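Local atomic coordinates of translation initiation factor eIF2B subunit epsilon (Schizosaccharomyces pombe, PDB entry 5B04), a protein that forms part of the eIF2B complex, which catalyses the exchange of GDP for GTP on the gamma subunit of the initiation factor eIF2. Residues I[51-59]-I[85-95]. Residues are numbered along the deposited sequence; the frame is centred on the assembly and turned at random.
Sequences IEYTFEFLA and KWNLPSSPFSV
Phe-55, Trp-86 and Phe-93 form an aromatic cluster that joins helix 50-61 to the loop running from Lys-85 into strand 94-99, within the nucleotidyltransferase-like domain of the GT-A type. Strand 94-99 pairs in parallel with strand 65-70, whose Val-66 is touched by both Leu-58 and Phe-93, so the cluster lies between the helix and the border of the sheet. Within it, Phe-55 turns its ring edge toward the five-membered ring of Trp-86, the planes inclined at 59° and CD2 of Phe-55 3.4 Å from CD1 of Trp-86. Phe-55 CB sits over the six-membered ring of Trp-86 in a CH-pi contact, 3.7 Å from its centroid. CE1 of Phe-93 lies over a face of the Phe-55 ring, while the edge of the Phe-93 ring reaches back to the helix, Phe-93 CE2 coming within 3.5 Å of Phe-55 O. Beyond these rings, Val-95 CG1 meets Phe-55 CZ, and Ala-59 CB packs against Trp-86, Pro-92 and Phe-93.

The polar contacts lie along the indole. Trp-86 NE1 donates to Glu-52 OE1 at 3.0 Å and 163°; the acceptor lies in the indole plane, but the N-H meets the carboxylate from above its own plane. Tyr-80 OH bonds the other oxygen, OE2, and so probably helps hold the carboxylate in place. A leucine in place of Trp-86 would probably leave Glu-52 OE1 without this donor and open a gap beside Phe-55 and Ala-59. With its chain extended beyond CG, Lys-85 passes over the indole face opposite Phe-55 CB, and its NZ forms a 3.1 Å salt bridge with Glu-56 OE2, which it meets nearly in line with the C-O bond.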
# COMPACT_ATOMS: atom_id res chain seq x y z
N ILE I 51 -22.13 -52.79 0.02
CA ILE I 51 -20.91 -53.54 0.29
C ILE I 51 -19.67 -52.78 -0.16
O ILE I 51 -18.58 -52.97 0.39
CB ILE I 51 -20.95 -54.94 -0.39
CG1 ILE I 51 -19.79 -55.81 0.08
CG2 ILE I 51 -20.97 -54.80 -1.91
CD1 ILE I 51 -19.96 -57.28 -0.24
N GLU I 52 -19.83 -51.90 -1.14
CA GLU I 52 -18.72 -51.12 -1.68
C GLU I 52 -18.08 -50.25 -0.60
O GLU I 52 -16.87 -50.04 -0.60
CB GLU I 52 -19.19 -50.25 -2.85
CG GLU I 52 -19.43 -51.02 -4.13
CD GLU I 52 -18.15 -51.45 -4.81
OE1 GLU I 52 -17.08 -50.89 -4.47
OE2 GLU I 52 -18.20 -52.33 -5.69
N TYR I 53 -18.91 -49.75 0.32
CA TYR I 53 -18.41 -48.96 1.44
C TYR I 53 -17.53 -49.80 2.35
O TYR I 53 -16.45 -49.36 2.76
CB TYR I 53 -19.57 -48.38 2.24
CG TYR I 53 -20.30 -47.24 1.56
CD1 TYR I 53 -19.75 -45.97 1.53
CD2 TYR I 53 -21.54 -47.43 0.97
CE1 TYR I 53 -20.40 -44.92 0.91
CE2 TYR I 53 -22.21 -46.39 0.36
CZ TYR I 53 -21.63 -45.14 0.33
OH TYR I 53 -22.29 -44.09 -0.28
N THR I 54 -18.00 -51.01 2.66
CA THR I 54 -17.26 -51.93 3.51
C THR I 54 -15.90 -52.26 2.90
O THR I 54 -14.89 -52.28 3.60
CB THR I 54 -18.04 -53.24 3.73
OG1 THR I 54 -19.31 -52.93 4.33
CG2 THR I 54 -17.27 -54.18 4.65
N PHE I 55 -15.88 -52.51 1.60
CA PHE I 55 -14.65 -52.83 0.89
C PHE I 55 -13.68 -51.65 0.86
O PHE I 55 -12.48 -51.82 1.07
CB PHE I 55 -14.95 -53.30 -0.53
CG PHE I 55 -15.49 -54.70 -0.61
CD1 PHE I 55 -15.29 -55.59 0.43
CD2 PHE I 55 -16.18 -55.13 -1.73
CE1 PHE I 55 -15.77 -56.88 0.37
CE2 PHE I 55 -16.67 -56.42 -1.80
CZ PHE I 55 -16.46 -57.30 -0.75
N GLU I 56 -14.20 -50.46 0.58
CA GLU I 56 -13.38 -49.25 0.57
C GLU I 56 -12.79 -48.98 1.95
O GLU I 56 -11.72 -48.39 2.08
CB GLU I 56 -14.20 -48.05 0.10
CG GLU I 56 -14.52 -48.04 -1.39
CD GLU I 56 -13.30 -47.76 -2.26
OE1 GLU I 56 -12.27 -47.29 -1.72
OE2 GLU I 56 -13.37 -48.01 -3.48
N PHE I 57 -13.51 -49.43 2.98
CA PHE I 57 -13.04 -49.29 4.36
C PHE I 57 -11.92 -50.27 4.66
O PHE I 57 -10.89 -49.90 5.22
CB PHE I 57 -14.20 -49.50 5.33
CG PHE I 57 -13.77 -49.63 6.77
CD1 PHE I 57 -13.29 -48.53 7.46
CD2 PHE I 57 -13.84 -50.85 7.42
CE1 PHE I 57 -12.89 -48.65 8.78
CE2 PHE I 57 -13.45 -50.98 8.74
CZ PHE I 57 -12.98 -49.88 9.42
N LEU I 58 -12.12 -51.53 4.29
CA LEU I 58 -11.12 -52.57 4.50
C LEU I 58 -9.88 -52.29 3.65
O LEU I 58 -8.76 -52.59 4.06
CB LEU I 58 -11.69 -53.95 4.17
CG LEU I 58 -12.93 -54.38 4.95
CD1 LEU I 58 -13.40 -55.75 4.50
CD2 LEU I 58 -12.67 -54.35 6.45
N ALA I 59 -10.09 -51.72 2.47
CA ALA I 59 -8.99 -51.33 1.60
C ALA I 59 -8.18 -50.21 2.25
O ALA I 59 -6.95 -50.20 2.18
CB ALA I 59 -9.51 -50.89 0.24
N LYS I 85 -14.64 -54.59 -9.28
CA LYS I 85 -13.24 -54.22 -9.43
C LYS I 85 -12.37 -54.89 -8.37
O LYS I 85 -11.14 -54.90 -8.48
CB LYS I 85 -13.08 -52.70 -9.34
CG LYS I 85 -13.68 -52.09 -8.09
CD LYS I 85 -13.37 -50.61 -7.99
CE LYS I 85 -14.04 -49.99 -6.77
NZ LYS I 85 -13.54 -48.62 -6.49
N TRP I 86 -13.00 -55.46 -7.35
CA TRP I 86 -12.28 -56.08 -6.25
C TRP I 86 -11.79 -57.48 -6.60
O TRP I 86 -11.05 -58.10 -5.83
CB TRP I 86 -13.16 -56.13 -5.00
CG TRP I 86 -13.68 -54.78 -4.60
CD1 TRP I 86 -14.93 -54.29 -4.81
CD2 TRP I 86 -12.95 -53.75 -3.92
NE1 TRP I 86 -15.03 -53.02 -4.31
CE2 TRP I 86 -13.83 -52.66 -3.76
CE3 TRP I 86 -11.64 -53.64 -3.44
CZ2 TRP I 86 -13.44 -51.48 -3.13
CZ3 TRP I 86 -11.26 -52.46 -2.82
CH2 TRP I 86 -12.16 -51.40 -2.67
N ASN I 87 -12.21 -57.99 -7.75
CA ASN I 87 -11.75 -59.29 -8.22
C ASN I 87 -10.78 -59.12 -9.38
O ASN I 87 -10.32 -60.09 -9.98
CB ASN I 87 -12.93 -60.16 -8.64
CG ASN I 87 -12.61 -61.64 -8.60
OD1 ASN I 87 -12.32 -62.25 -9.63
ND2 ASN I 87 -12.64 -62.22 -7.40
N LEU I 88 -10.48 -57.86 -9.69
CA LEU I 88 -9.47 -57.52 -10.69
C LEU I 88 -8.08 -57.72 -10.08
O LEU I 88 -7.94 -57.79 -8.86
CB LEU I 88 -9.66 -56.07 -11.16
CG LEU I 88 -10.55 -55.81 -12.38
CD1 LEU I 88 -11.88 -56.56 -12.28
CD2 LEU I 88 -10.79 -54.32 -12.56
N PRO I 89 -7.04 -57.84 -10.93
CA PRO I 89 -5.69 -58.05 -10.40
C PRO I 89 -5.14 -56.85 -9.63
O PRO I 89 -4.21 -57.02 -8.83
CB PRO I 89 -4.85 -58.30 -11.66
CG PRO I 89 -5.64 -57.68 -12.77
CD PRO I 89 -7.07 -57.91 -12.40
N SER I 90 -5.69 -55.67 -9.85
CA SER I 90 -5.20 -54.46 -9.18
C SER I 90 -5.83 -54.27 -7.81
O SER I 90 -5.51 -53.31 -7.11
CB SER I 90 -5.47 -53.23 -10.05
OG SER I 90 -6.86 -53.04 -10.24
N SER I 91 -6.71 -55.19 -7.43
CA SER I 91 -7.41 -55.10 -6.15
C SER I 91 -6.46 -55.17 -4.97
O SER I 91 -5.50 -55.94 -4.98
CB SER I 91 -8.45 -56.22 -6.04
OG SER I 91 -9.07 -56.22 -4.77
N PRO I 92 -6.71 -54.35 -3.94
CA PRO I 92 -5.90 -54.33 -2.72
C PRO I 92 -5.96 -55.66 -1.97
O PRO I 92 -4.96 -56.07 -1.38
CB PRO I 92 -6.54 -53.21 -1.88
CG PRO I 92 -7.29 -52.37 -2.86
CD PRO I 92 -7.78 -53.33 -3.90
N PHE I 93 -7.11 -56.31 -2.01
CA PHE I 93 -7.29 -57.58 -1.32
C PHE I 93 -8.02 -58.61 -2.18
O PHE I 93 -8.76 -58.26 -3.10
CB PHE I 93 -8.06 -57.37 -0.01
CG PHE I 93 -9.33 -56.58 -0.16
CD1 PHE I 93 -10.48 -57.17 -0.63
CD2 PHE I 93 -9.37 -55.24 0.20
CE1 PHE I 93 -11.65 -56.45 -0.76
CE2 PHE I 93 -10.53 -54.51 0.08
CZ PHE I 93 -11.68 -55.12 -0.40
N SER I 94 -7.80 -59.89 -1.87
CA SER I 94 -8.53 -60.97 -2.52
C SER I 94 -9.85 -61.20 -1.79
O SER I 94 -9.90 -61.16 -0.56
CB SER I 94 -7.70 -62.25 -2.54
OG SER I 94 -7.56 -62.79 -1.24
N VAL I 95 -10.91 -61.44 -2.55
CA VAL I 95 -12.22 -61.65 -1.95
C VAL I 95 -12.72 -63.07 -2.19
O VAL I 95 -12.79 -63.54 -3.33
CB VAL I 95 -13.26 -60.66 -2.50
CG1 VAL I 95 -14.45 -60.57 -1.55
CG2 VAL I 95 -12.64 -59.29 -2.70